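Local coordinates for hypothetical protein HP_0496 (PDB 2PZH) that hydrolyses the thioester bond of long-chain acyl-CoAs and benzoyl-CoA as a hot-dog-fold homotetramer, and may take part in phospholipid metabolism, at residues A[21-26]-A[60-65]; A[29-34]-A[84-89]; A[48-53]-A[117-122]; A[111-116]-A[123-128]. All blocks are in the same frame, centred on the assembly; numbering follows the deposited sequence.

Contact 1 (A[21-26]-A[60-65]); sequences ANYLKY and TPASLG
Y23 and A62 join the beginning of helix 22-36, the central helix of the hot-dog fold, to the loop that links strands 47-58 and 67-77. The evidence is a single tyrosine side chain spanning the gap, for even the nearest pair of alpha carbons, Y23 CA and A62 CA, stays 9.6 Å apart. CB leaves the helix in the direction of the loop, and with CG beside the backbone N (chi1 -68°) the ring extends toward it. The body of the ring lies among V18, F58 and V104, and meets the ring of F105 at a shallow angle of about 20°. Farther out, Y23 CE1 comes within 4.4 Å of A62 CB, a loose apolar contact. At the tip the hydroxyl accepts a bond from the loop backbone, A62 N to Y23 OH at 3.1 Å. The N-H...O angle is 173°, almost straight, and the donor lies near the ring plane at the edge. Beside this bond, Y23 OH also touches P61 CA at 3.8 Å.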
loop_
_atom_site.group_PDB
_atom_site.type_symbol
_atom_site.label_atom_id
_atom_site.label_comp_id
_atom_site.label_asym_id
_atom_site.label_seq_id
_atom_site.Cartn_x
_atom_site.Cartn_y
_atom_site.Cartn_z
ATOM N N ALA A 21 4.336 -7.213 -5.123
ATOM C CA ALA A 21 3.075 -6.691 -5.665
ATOM C C ALA A 21 3.163 -5.268 -6.194
ATOM O O ALA A 21 2.319 -4.872 -6.995
ATOM C CB ALA A 21 1.919 -6.765 -4.598
ATOM N N ASN A 22 4.147 -4.499 -5.724
ATOM C CA ASN A 22 4.287 -3.102 -6.160
ATOM C C ASN A 22 4.593 -2.976 -7.648
ATOM O O ASN A 22 4.290 -1.965 -8.268
ATOM C CB ASN A 22 5.319 -2.340 -5.314
ATOM C CG ASN A 22 4.897 -2.225 -3.851
ATOM O OD1 ASN A 22 5.728 -2.062 -2.954
ATOM N ND2 ASN A 22 3.605 -2.328 -3.610
ATOM N N TYR A 23 5.178 -4.015 -8.242
ATOM C CA TYR A 23 5.453 -3.958 -9.676
ATOM C C TYR A 23 4.152 -3.884 -10.470
ATOM O O TYR A 23 4.078 -3.210 -11.501
ATOM C CB TYR A 23 6.285 -5.153 -10.120
ATOM C CG TYR A 23 7.689 -5.163 -9.596
ATOM C CD1 TYR A 23 8.566 -4.110 -9.875
ATOM C CD2 TYR A 23 8.153 -6.223 -8.823
ATOM C CE1 TYR A 23 9.860 -4.130 -9.417
ATOM C CE2 TYR A 23 9.442 -6.254 -8.362
ATOM C CZ TYR A 23 10.298 -5.199 -8.663
ATOM O OH TYR A 23 11.587 -5.217 -8.218
ATOM N N LEU A 24 3.127 -4.568 -9.964
ATOM C CA LEU A 24 1.787 -4.485 -10.526
ATOM C C LEU A 24 1.223 -3.063 -10.453
ATOM O O LEU A 24 0.613 -2.575 -11.406
ATOM C CB LEU A 24 0.871 -5.478 -9.814
ATOM C CG LEU A 24 1.148 -6.923 -10.221
ATOM C CD1 LEU A 24 0.209 -7.881 -9.516
ATOM C CD2 LEU A 24 0.974 -7.013 -11.719
ATOM N N LYS A 25 1.415 -2.394 -9.316
ATOM C CA LYS A 25 1.027 -0.979 -9.220
ATOM C C LYS A 25 1.714 -0.122 -10.287
ATOM O O LYS A 25 1.066 0.679 -10.958
ATOM C CB LYS A 25 1.321 -0.433 -7.827
ATOM C CG LYS A 25 0.492 -1.124 -6.755
ATOM C CD LYS A 25 0.763 -0.533 -5.390
ATOM C CE LYS A 25 -0.237 -1.086 -4.370
ATOM N NZ LYS A 25 -0.320 -0.270 -3.136
ATOM N N TYR A 26 3.028 -0.276 -10.432
ATOM C CA TYR A 26 3.733 0.451 -11.499
ATOM C C TYR A 26 3.127 0.194 -12.893
ATOM O O TYR A 26 2.937 1.144 -13.697
ATOM C CB TYR A 26 5.201 0.084 -11.525
ATOM C CG TYR A 26 5.971 0.361 -10.256
ATOM C CD1 TYR A 26 5.646 1.422 -9.411
ATOM C CD2 TYR A 26 7.053 -0.417 -9.930
ATOM C CE1 TYR A 26 6.400 1.683 -8.254
ATOM C CE2 TYR A 26 7.809 -0.175 -8.788
ATOM C CZ TYR A 26 7.487 0.868 -7.957
ATOM O OH TYR A 26 8.254 1.074 -6.838
ATOM N N THR A 60 15.954 -9.046 -12.109
ATOM C CA THR A 60 16.750 -8.369 -11.095
ATOM C C THR A 60 15.897 -7.426 -10.240
ATOM O O THR A 60 15.284 -6.509 -10.758
ATOM C CB THR A 60 17.932 -7.583 -11.707
ATOM O OG1 THR A 60 18.803 -8.495 -12.383
ATOM C CG2 THR A 60 18.726 -6.852 -10.599
ATOM N N PRO A 61 15.870 -7.650 -8.925
ATOM C CA PRO A 61 15.060 -6.787 -8.056
ATOM C C PRO A 61 15.510 -5.339 -8.047
ATOM O O PRO A 61 16.711 -5.057 -8.063
ATOM C CB PRO A 61 15.272 -7.381 -6.654
ATOM C CG PRO A 61 16.480 -8.248 -6.752
ATOM C CD PRO A 61 16.560 -8.715 -8.175
ATOM N N ALA A 62 14.539 -4.434 -7.994
ATOM C CA ALA A 62 14.810 -3.011 -7.911
ATOM C C ALA A 62 14.928 -2.570 -6.455
ATOM O O ALA A 62 14.464 -3.247 -5.547
ATOM C CB ALA A 62 13.721 -2.219 -8.624
ATOM N N SER A 63 15.532 -1.414 -6.243
ATOM C CA SER A 63 15.796 -0.965 -4.898
ATOM C C SER A 63 15.666 0.542 -4.749
ATOM O O SER A 63 15.488 1.264 -5.737
ATOM C CB SER A 63 17.176 -1.448 -4.446
ATOM O OG SER A 63 18.206 -0.893 -5.234
ATOM N N LEU A 64 15.750 1.000 -3.502
ATOM C CA LEU A 64 15.526 2.405 -3.142
ATOM C C LEU A 64 16.267 3.396 -4.030
ATOM O O LEU A 64 17.471 3.269 -4.234
ATOM C CB LEU A 64 15.971 2.645 -1.704
ATOM C CG LEU A 64 15.689 4.027 -1.132
ATOM C CD1 LEU A 64 14.188 4.148 -0.924
ATOM C CD2 LEU A 64 16.470 4.273 0.177
ATOM N N GLY A 65 15.547 4.391 -4.548
ATOM C CA GLY A 65 16.171 5.498 -5.271
ATOM C C GLY A 65 16.337 5.274 -6.759
ATOM O O GLY A 65 16.642 6.191 -7.503
#

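Contact 2 (A[29-34]-A[84-89]); sequences RARSEF and LFQEIY
The guanidinium of R31 and the amide of Q86 meet with their planes 67° apart. Q86 OE1 sits at the guanidinium edge, in the plane of that group, and receives R31 NH1 at 2.8 Å in the carbonyl plane; the N-H...O angle of 148° makes this a bent bond. A bend at chi3 (-68°) turns the guanidinium back toward OE1. R31 CG runs past both ends of the amide, 3.5 Å from Q86 NE2, while A30 CB touches Q86 NE2 at 3.6 Å. L84 CD2 packs on R31 CD at 3.8 Å, against the aliphatic part of the arginine. This is the helix-on-sheet core of the hot dog: helix 29-34 lies 10.9 Å from strand 84-89, axis to axis. F111 and I109 of the adjoining strand add apolar cover to R31. Since Q86 NE2 also bonds to C27 O of the same helix and to T72 OG1 of the neighbouring strand 67-77, both ends of the buried amide are used and its rotation is fixed. The Q86 carbonyl dipole would partly offset the buried arginine charge.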
loop_
_atom_site.group_PDB
_atom_site.type_symbol
_atom_site.label_atom_id
_atom_site.label_comp_id
_atom_site.label_asym_id
_atom_site.label_seq_id
_atom_site.Cartn_x
_atom_site.Cartn_y
_atom_site.Cartn_z
ATOM N N ARG A 29 -0.181 2.043 -13.165
ATOM C CA ARG A 29 0.013 3.483 -13.416
ATOM C C ARG A 29 0.256 3.723 -14.916
ATOM O O ARG A 29 -0.359 4.623 -15.520
ATOM C CB ARG A 29 1.196 4.021 -12.609
ATOM C CG ARG A 29 1.011 3.840 -11.115
ATOM C CD ARG A 29 2.195 4.439 -10.388
ATOM N NE ARG A 29 2.246 3.976 -9.005
ATOM C CZ ARG A 29 3.289 4.167 -8.216
ATOM N NH1 ARG A 29 4.351 4.816 -8.684
ATOM N NH2 ARG A 29 3.280 3.710 -6.969
ATOM N N ALA A 30 1.143 2.920 -15.499
ATOM C CA ALA A 30 1.477 3.044 -16.942
ATOM C C ALA A 30 0.248 2.984 -17.853
ATOM O O ALA A 30 0.101 3.786 -18.803
ATOM C CB ALA A 30 2.485 1.961 -17.356
ATOM N N ARG A 31 -0.608 2.007 -17.581
ATOM C CA ARG A 31 -1.825 1.810 -18.334
ATOM C C ARG A 31 -2.760 3.002 -18.179
ATOM O O ARG A 31 -3.239 3.551 -19.183
ATOM C CB ARG A 31 -2.540 0.535 -17.897
ATOM C CG ARG A 31 -1.693 -0.710 -18.009
ATOM C CD ARG A 31 -2.559 -1.948 -17.876
ATOM N NE ARG A 31 -3.128 -2.150 -16.548
ATOM C CZ ARG A 31 -2.505 -2.808 -15.569
ATOM N NH1 ARG A 31 -1.289 -3.285 -15.766
ATOM N NH2 ARG A 31 -3.092 -2.988 -14.400
ATOM N N SER A 32 -2.999 3.416 -16.934
ATOM C CA SER A 32 -3.912 4.533 -16.663
ATOM C C SER A 32 -3.387 5.854 -17.245
ATOM O O SER A 32 -4.148 6.655 -17.785
ATOM C CB SER A 32 -4.198 4.677 -15.171
ATOM O OG SER A 32 -5.070 3.641 -14.719
ATOM N N GLU A 33 -2.085 6.074 -17.163
ATOM C CA GLU A 33 -1.533 7.315 -17.683
ATOM C C GLU A 33 -1.779 7.463 -19.198
ATOM O O GLU A 33 -1.933 8.573 -19.684
ATOM C CB GLU A 33 -0.057 7.454 -17.331
ATOM C CG GLU A 33 0.518 8.856 -17.583
ATOM C CD GLU A 33 -0.044 9.936 -16.656
ATOM O OE1 GLU A 33 -0.633 9.614 -15.597
ATOM O OE2 GLU A 33 0.117 11.131 -16.983
ATOM N N PHE A 34 -1.835 6.362 -19.939
ATOM C CA PHE A 34 -2.143 6.471 -21.380
ATOM C C PHE A 34 -3.504 7.146 -21.594
ATOM O O PHE A 34 -3.693 7.917 -22.558
ATOM C CB PHE A 34 -2.139 5.101 -22.066
ATOM C CG PHE A 34 -0.763 4.577 -22.378
ATOM C CD1 PHE A 34 0.045 5.208 -23.318
ATOM C CD2 PHE A 34 -0.283 3.444 -21.742
ATOM C CE1 PHE A 34 1.312 4.717 -23.605
ATOM C CE2 PHE A 34 0.979 2.952 -22.020
ATOM C CZ PHE A 34 1.776 3.581 -22.962
ATOM N N LEU A 84 -2.103 -6.979 -22.793
ATOM C CA LEU A 84 -0.964 -6.078 -22.795
ATOM C C LEU A 84 0.283 -6.785 -22.314
ATOM O O LEU A 84 0.233 -7.616 -21.396
ATOM C CB LEU A 84 -1.209 -4.885 -21.872
ATOM C CG LEU A 84 -2.182 -3.800 -22.321
ATOM C CD1 LEU A 84 -3.580 -4.246 -22.089
ATOM C CD2 LEU A 84 -1.923 -2.503 -21.555
ATOM N N PHE A 85 1.412 -6.438 -22.915
ATOM C CA PHE A 85 2.688 -6.871 -22.403
ATOM C C PHE A 85 3.381 -5.680 -21.764
ATOM O O PHE A 85 3.499 -4.627 -22.382
ATOM C CB PHE A 85 3.571 -7.431 -23.519
ATOM C CG PHE A 85 4.882 -7.945 -23.029
ATOM C CD1 PHE A 85 4.920 -8.894 -22.023
ATOM C CD2 PHE A 85 6.075 -7.484 -23.557
ATOM C CE1 PHE A 85 6.117 -9.374 -21.542
ATOM C CE2 PHE A 85 7.287 -7.966 -23.084
ATOM C CZ PHE A 85 7.302 -8.914 -22.078
ATOM N N GLN A 86 3.833 -5.842 -20.527
ATOM C CA GLN A 86 4.529 -4.763 -19.862
ATOM C C GLN A 86 5.827 -5.249 -19.252
ATOM O O GLN A 86 5.851 -6.273 -18.554
ATOM C CB GLN A 86 3.633 -4.110 -18.787
ATOM C CG GLN A 86 2.411 -3.405 -19.404
ATOM C CD GLN A 86 1.569 -2.698 -18.385
ATOM O OE1 GLN A 86 0.767 -3.324 -17.696
ATOM N NE2 GLN A 86 1.713 -1.372 -18.306
ATOM N N GLU A 87 6.892 -4.502 -19.521
ATOM C CA GLU A 87 8.208 -4.801 -18.970
ATOM C C GLU A 87 8.710 -3.613 -18.198
ATOM O O GLU A 87 8.503 -2.461 -18.592
ATOM C CB GLU A 87 9.213 -5.107 -20.087
ATOM C CG GLU A 87 9.022 -6.461 -20.729
ATOM C CD GLU A 87 10.130 -6.784 -21.733
ATOM O OE1 GLU A 87 10.380 -7.981 -21.977
ATOM O OE2 GLU A 87 10.743 -5.848 -22.281
ATOM N N ILE A 88 9.417 -3.888 -17.111
ATOM C CA ILE A 88 9.990 -2.826 -16.309
ATOM C C ILE A 88 11.500 -2.969 -16.331
ATOM O O ILE A 88 12.036 -4.039 -16.037
ATOM C CB ILE A 88 9.463 -2.881 -14.837
ATOM C CG1 ILE A 88 7.926 -2.802 -14.832
ATOM C CG2 ILE A 88 10.140 -1.822 -13.950
ATOM C CD1 ILE A 88 7.295 -2.839 -13.439
ATOM N N TYR A 89 12.175 -1.879 -16.671
ATOM C CA TYR A 89 13.623 -1.821 -16.645
ATOM C C TYR A 89 14.093 -0.763 -15.670
ATOM O O TYR A 89 13.524 0.344 -15.622
ATOM C CB TYR A 89 14.164 -1.449 -18.022
ATOM C CG TYR A 89 14.285 -2.614 -18.978
ATOM C CD1 TYR A 89 13.168 -3.185 -19.578
ATOM C CD2 TYR A 89 15.537 -3.132 -19.288
ATOM C CE1 TYR A 89 13.316 -4.270 -20.475
ATOM C CE2 TYR A 89 15.689 -4.179 -20.160
ATOM C CZ TYR A 89 14.593 -4.746 -20.754
ATOM O OH TYR A 89 14.844 -5.808 -21.626
#

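Contact 3 (A[48-53]-A[117-122]); sequences VFVIRS and STYSPI
V50 and Y119 supply the close apolar part of this contact, reaching for one another from opposite directions. V50 CG1 lies 3.8 Å from Y119 CZ and 3.5 Å from Y119 OH, so the methyl meets the phenol end of the ring, obliquely to its plane. Y119 has a left-handed backbone (phi 64°, psi 19°), within the turn between strands 102-114 and 121-122, and an unusual chi1 of -146° that brings the ring end back toward V50.

The contacts of the arginine are looser. R52 NH1 stands 4.5 Å from Y119 CE2, again at a slant, and R52 NH2 approaches P121 CB edgewise at 4.5 Å. V50 CG2 lies 3.8 Å above one face of the R52 guanidinium, offset toward its rim, so V50 touches both the ring and the arginine.

The backbones do not bond to each other. Strand 102-114 intervenes: V50 pairs with G112 and I122 with F113, while R52 and S53 both face K110 in a classic beta bulge. At the far end S53 pairs antiparallel with a strand of the second subunit, continuing the sheet across the interface.

No hydrogen bond or salt bridge crosses here, and the slanted approach of R52 to the tyrosine ring is too loose to count as a cation-pi pair. The association therefore rests on van der Waals contact, with V50 and P121 as apolar neighbours of the arginine.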
loop_
_atom_site.group_PDB
_atom_site.type_symbol
_atom_site.label_atom_id
_atom_site.label_comp_id
_atom_site.label_asym_id
_atom_site.label_seq_id
_atom_site.Cartn_x
_atom_site.Cartn_y
_atom_site.Cartn_z
ATOM N N VAL A 48 -16.330 -0.582 -17.426
ATOM C CA VAL A 48 -15.047 -0.498 -16.746
ATOM C C VAL A 48 -14.167 -1.681 -17.192
ATOM O O VAL A 48 -14.679 -2.729 -17.600
ATOM C CB VAL A 48 -15.262 -0.447 -15.207
ATOM C CG1 VAL A 48 -15.313 -1.857 -14.609
ATOM C CG2 VAL A 48 -14.220 0.421 -14.534
ATOM N N PHE A 49 -12.844 -1.506 -17.156
ATOM C CA PHE A 49 -11.941 -2.604 -17.502
ATOM C C PHE A 49 -11.782 -3.502 -16.307
ATOM O O PHE A 49 -11.718 -3.029 -15.181
ATOM C CB PHE A 49 -10.559 -2.090 -17.909
ATOM C CG PHE A 49 -10.516 -1.525 -19.291
ATOM C CD1 PHE A 49 -10.435 -2.366 -20.387
ATOM C CD2 PHE A 49 -10.570 -0.152 -19.496
ATOM C CE1 PHE A 49 -10.403 -1.851 -21.673
ATOM C CE2 PHE A 49 -10.541 0.373 -20.789
ATOM C CZ PHE A 49 -10.454 -0.480 -21.869
ATOM N N VAL A 50 -11.725 -4.800 -16.540
ATOM C CA VAL A 50 -11.498 -5.707 -15.427
ATOM C C VAL A 50 -10.411 -6.687 -15.777
ATOM O O VAL A 50 -10.412 -7.297 -16.850
ATOM C CB VAL A 50 -12.776 -6.441 -14.961
ATOM C CG1 VAL A 50 -13.780 -5.434 -14.413
ATOM C CG2 VAL A 50 -13.377 -7.270 -16.082
ATOM N N ILE A 51 -9.462 -6.810 -14.861
ATOM C CA ILE A 51 -8.346 -7.707 -15.040
ATOM C C ILE A 51 -8.847 -9.137 -14.936
ATOM O O ILE A 51 -9.603 -9.481 -14.020
ATOM C CB ILE A 51 -7.208 -7.357 -14.038
ATOM C CG1 ILE A 51 -5.970 -8.223 -14.257
ATOM C CG2 ILE A 51 -7.711 -7.389 -12.591
ATOM C CD1 ILE A 51 -4.685 -7.488 -13.835
ATOM N N ARG A 52 -8.471 -9.942 -15.926
ATOM C CA ARG A 52 -8.838 -11.349 -15.990
ATOM C C ARG A 52 -7.710 -12.220 -15.480
ATOM O O ARG A 52 -7.928 -13.166 -14.743
ATOM C CB ARG A 52 -9.122 -11.776 -17.438
ATOM C CG ARG A 52 -10.272 -11.075 -18.121
ATOM C CD ARG A 52 -11.558 -11.328 -17.377
ATOM N NE ARG A 52 -12.714 -10.976 -18.189
ATOM C CZ ARG A 52 -13.939 -10.811 -17.707
ATOM N NH1 ARG A 52 -14.169 -10.958 -16.410
ATOM N NH2 ARG A 52 -14.928 -10.484 -18.529
ATOM N N SER A 53 -6.490 -11.922 -15.906
ATOM C CA SER A 53 -5.379 -12.789 -15.572
ATOM C C SER A 53 -4.051 -12.074 -15.711
ATOM O O SER A 53 -3.913 -11.115 -16.464
ATOM C CB SER A 53 -5.381 -14.035 -16.457
ATOM O OG SER A 53 -5.111 -13.688 -17.820
ATOM N N SER A 117 -22.784 -2.792 -12.931
ATOM C CA SER A 117 -23.744 -3.589 -12.175
ATOM C C SER A 117 -23.611 -5.065 -12.522
ATOM O O SER A 117 -23.139 -5.873 -11.711
ATOM C CB SER A 117 -25.172 -3.117 -12.453
ATOM O OG SER A 117 -25.432 -1.880 -11.810
ATOM N N THR A 118 -24.003 -5.402 -13.748
ATOM C CA THR A 118 -24.052 -6.781 -14.197
ATOM C C THR A 118 -22.702 -7.497 -14.191
ATOM O O THR A 118 -22.645 -8.713 -13.985
ATOM C CB THR A 118 -24.669 -6.870 -15.612
ATOM O OG1 THR A 118 -26.037 -6.444 -15.555
ATOM C CG2 THR A 118 -24.605 -8.286 -16.132
ATOM N N TYR A 119 -21.628 -6.747 -14.427
ATOM C CA TYR A 119 -20.297 -7.329 -14.563
ATOM C C TYR A 119 -20.249 -8.243 -15.791
ATOM O O TYR A 119 -19.379 -9.105 -15.920
ATOM C CB TYR A 119 -19.922 -8.092 -13.291
ATOM C CG TYR A 119 -18.455 -8.025 -12.949
ATOM C CD1 TYR A 119 -17.923 -6.910 -12.316
ATOM C CD2 TYR A 119 -17.602 -9.077 -13.260
ATOM C CE1 TYR A 119 -16.571 -6.845 -12.001
ATOM C CE2 TYR A 119 -16.257 -9.026 -12.947
ATOM C CZ TYR A 119 -15.750 -7.912 -12.319
ATOM O OH TYR A 119 -14.414 -7.861 -12.011
ATOM N N SER A 120 -21.200 -8.044 -16.695
ATOM C CA SER A 120 -21.301 -8.855 -17.899
ATOM C C SER A 120 -20.357 -8.328 -18.971
ATOM O O SER A 120 -20.189 -7.118 -19.097
ATOM C CB SER A 120 -22.737 -8.824 -18.432
ATOM O OG SER A 120 -22.936 -9.815 -19.424
ATOM N N PRO A 121 -19.751 -9.239 -19.750
ATOM C CA PRO A 121 -18.824 -8.876 -20.819
ATOM C C PRO A 121 -19.490 -8.052 -21.919
ATOM O O PRO A 121 -20.474 -8.498 -22.524
ATOM C CB PRO A 121 -18.374 -10.236 -21.374
ATOM C CG PRO A 121 -19.425 -11.193 -20.967
ATOM C CD PRO A 121 -19.932 -10.697 -19.650
ATOM N N ILE A 122 -18.965 -6.850 -22.149
ATOM C CA ILE A 122 -19.380 -6.012 -23.266
ATOM C C ILE A 122 -18.166 -5.653 -24.120
ATOM O O ILE A 122 -17.022 -5.921 -23.737
ATOM C CB ILE A 122 -20.106 -4.722 -22.797
ATOM C CG1 ILE A 122 -19.186 -3.867 -21.923
ATOM C CG2 ILE A 122 -21.401 -5.078 -22.039
ATOM C CD1 ILE A 122 -19.778 -2.532 -21.500
#

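Contact 4 (A[111-116]-A[123-128]); sequences FGFVNR and AIPKLF
A123 O is the polar atom that comes closest to the F113 ring, touching F113 CD2 at 3.6 Å. It is not a hydrogen bond, and none joins the two segments. The main interaction is CH-pi: P125 CD stands 3.5 Å from the centroid of the F113 ring and only 9° off its normal, hence over the centre of one face. P125 CG reaches F113 CZ, also at 3.5 Å. The F113 ring swings away from its own backbone N (chi1 -159°) and so lies across this proline. The remaining packing is looser. Nearer the backbone F113 CB meets I124 CG1 at 4.0 Å, and on the ring's flank F113 CE1 comes to F128 CD2 at 4.2 Å, lying at the edge of the F128 ring. P125 is also the N-cap residue of helix 126-133, so this CH-pi contact lies at the helix's start. The C-terminal helix is thereby seated on the end of strand 102-114, with F49 of strand 47-58 meeting F113 edge-to-face and F35 of helix 22-36 meeting F128 in the same way.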
loop_
_atom_site.group_PDB
_atom_site.type_symbol
_atom_site.label_atom_id
_atom_site.label_comp_id
_atom_site.label_asym_id
_atom_site.label_seq_id
_atom_site.Cartn_x
_atom_site.Cartn_y
_atom_site.Cartn_z
ATOM N N PHE A 111 -7.324 -8.115 -20.005
ATOM C CA PHE A 111 -8.420 -7.324 -19.467
ATOM C C PHE A 111 -9.666 -7.594 -20.293
ATOM O O PHE A 111 -9.576 -7.781 -21.503
ATOM C CB PHE A 111 -8.107 -5.833 -19.551
ATOM C CG PHE A 111 -6.837 -5.443 -18.873
ATOM C CD1 PHE A 111 -6.839 -5.015 -17.560
ATOM C CD2 PHE A 111 -5.629 -5.502 -19.561
ATOM C CE1 PHE A 111 -5.651 -4.672 -16.944
ATOM C CE2 PHE A 111 -4.453 -5.165 -18.957
ATOM C CZ PHE A 111 -4.460 -4.743 -17.645
ATOM N N GLY A 112 -10.815 -7.617 -19.636
ATOM C CA GLY A 112 -12.096 -7.579 -20.332
ATOM C C GLY A 112 -12.735 -6.230 -20.063
ATOM O O GLY A 112 -12.239 -5.461 -19.250
ATOM N N PHE A 113 -13.830 -5.927 -20.752
ATOM C CA PHE A 113 -14.608 -4.733 -20.436
ATOM C C PHE A 113 -15.997 -5.204 -20.021
ATOM O O PHE A 113 -16.556 -6.117 -20.625
ATOM C CB PHE A 113 -14.673 -3.779 -21.631
ATOM C CG PHE A 113 -15.002 -2.358 -21.258
ATOM C CD1 PHE A 113 -14.023 -1.521 -20.734
ATOM C CD2 PHE A 113 -16.281 -1.852 -21.445
ATOM C CE1 PHE A 113 -14.312 -0.197 -20.389
ATOM C CE2 PHE A 113 -16.582 -0.531 -21.103
ATOM C CZ PHE A 113 -15.592 0.300 -20.572
ATOM N N VAL A 114 -16.533 -4.616 -18.960
ATOM C CA VAL A 114 -17.780 -5.117 -18.385
ATOM C C VAL A 114 -18.690 -3.977 -17.947
ATOM O O VAL A 114 -18.222 -2.874 -17.680
ATOM C CB VAL A 114 -17.500 -6.044 -17.166
ATOM C CG1 VAL A 114 -16.803 -7.337 -17.617
ATOM C CG2 VAL A 114 -16.670 -5.319 -16.128
ATOM N N ASN A 115 -19.996 -4.242 -17.900
ATOM C CA ASN A 115 -20.928 -3.322 -17.250
ATOM C C ASN A 115 -20.678 -3.338 -15.746
ATOM O O ASN A 115 -20.344 -4.380 -15.183
ATOM C CB ASN A 115 -22.377 -3.718 -17.545
ATOM C CG ASN A 115 -23.382 -2.842 -16.816
ATOM O OD1 ASN A 115 -23.614 -3.007 -15.612
ATOM N ND2 ASN A 115 -23.988 -1.903 -17.544
ATOM N N ARG A 116 -20.843 -2.192 -15.093
ATOM C CA ARG A 116 -20.557 -2.100 -13.656
ATOM C C ARG A 116 -21.475 -2.977 -12.792
ATOM O O ARG A 116 -21.002 -3.796 -12.000
ATOM C CB ARG A 116 -20.623 -0.647 -13.178
ATOM C CG ARG A 116 -19.412 0.192 -13.536
ATOM C CD ARG A 116 -19.483 1.546 -12.856
ATOM N NE ARG A 116 -18.431 2.447 -13.316
ATOM C CZ ARG A 116 -18.492 3.149 -14.443
ATOM N NH1 ARG A 116 -17.488 3.945 -14.779
ATOM N NH2 ARG A 116 -19.555 3.054 -15.233
ATOM N N ALA A 123 -18.416 -5.068 -25.287
ATOM C CA ALA A 123 -17.337 -4.680 -26.183
ATOM C C ALA A 123 -16.543 -3.539 -25.569
ATOM O O ALA A 123 -17.094 -2.701 -24.850
ATOM C CB ALA A 123 -17.894 -4.270 -27.533
ATOM N N ILE A 124 -15.243 -3.511 -25.847
ATOM C CA ILE A 124 -14.425 -2.366 -25.475
ATOM C C ILE A 124 -14.992 -1.145 -26.230
ATOM O O ILE A 124 -15.303 -1.246 -27.416
ATOM C CB ILE A 124 -12.931 -2.621 -25.805
ATOM C CG1 ILE A 124 -12.370 -3.714 -24.884
ATOM C CG2 ILE A 124 -12.114 -1.348 -25.656
ATOM C CD1 ILE A 124 -11.054 -4.322 -25.346
ATOM N N PRO A 125 -15.169 -0.003 -25.538
ATOM C CA PRO A 125 -15.700 1.171 -26.234
ATOM C C PRO A 125 -14.834 1.524 -27.440
ATOM O O PRO A 125 -13.609 1.411 -27.369
ATOM C CB PRO A 125 -15.601 2.275 -25.184
ATOM C CG PRO A 125 -15.618 1.559 -23.870
ATOM C CD PRO A 125 -14.898 0.272 -24.116
ATOM N N LYS A 126 -15.463 1.957 -28.529
ATOM C CA LYS A 126 -14.731 2.311 -29.748
ATOM C C LYS A 126 -13.624 3.344 -29.512
ATOM O O LYS A 126 -12.537 3.231 -30.081
ATOM C CB LYS A 126 -15.693 2.768 -30.853
ATOM C CG LYS A 126 -16.373 1.607 -31.596
ATOM C CD LYS A 126 -17.497 2.094 -32.513
ATOM C CE LYS A 126 -18.794 2.371 -31.743
ATOM N NZ LYS A 126 -18.719 3.599 -30.904
ATOM N N LEU A 127 -13.896 4.337 -28.669
ATOM C CA LEU A 127 -12.902 5.365 -28.348
ATOM C C LEU A 127 -11.695 4.793 -27.591
ATOM O O LEU A 127 -10.565 5.256 -27.771
ATOM C CB LEU A 127 -13.535 6.510 -27.551
ATOM C CG LEU A 127 -14.441 7.492 -28.303
ATOM C CD1 LEU A 127 -15.261 8.333 -27.324
ATOM C CD2 LEU A 127 -13.617 8.391 -29.232
ATOM N N PHE A 128 -11.934 3.793 -26.744
ATOM C CA PHE A 128 -10.854 3.179 -25.980
ATOM C C PHE A 128 -10.068 2.223 -26.866
ATOM O O PHE A 128 -8.863 2.069 -26.702
ATOM C CB PHE A 128 -11.373 2.448 -24.736
ATOM C CG PHE A 128 -11.826 3.366 -23.627
ATOM C CD1 PHE A 128 -11.439 4.699 -23.603
ATOM C CD2 PHE A 128 -12.622 2.887 -22.598
ATOM C CE1 PHE A 128 -11.856 5.550 -22.577
ATOM C CE2 PHE A 128 -13.041 3.720 -21.573
ATOM C CZ PHE A 128 -12.656 5.053 -21.559
#

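How the contacts relate
Contacts 1 and 2 share helix 22-36; their centres lie 13 Å apart, and I88 CD1 of the second touches Y23 O of the first at 3.8 Å. Contact 2 joins contact 4 through neighbouring strands, with L84 CD1 against F111 CE2 at 3.4 Å. Contacts 3 and 4 interlock at the far end, centres 8 Å apart, where V50 CG1 packs on V114 CG2 at 3.4 Å. The predicted active-site residue D13 is nearest to contact 1, about 8 Å from P61 between side chains. Although contacts 1 and 3 have centres 27 Å apart within one chain, P61 packs on Y119 of the second subunit, so the dimer brings contact 3 of one chain beside contact 1 of the other.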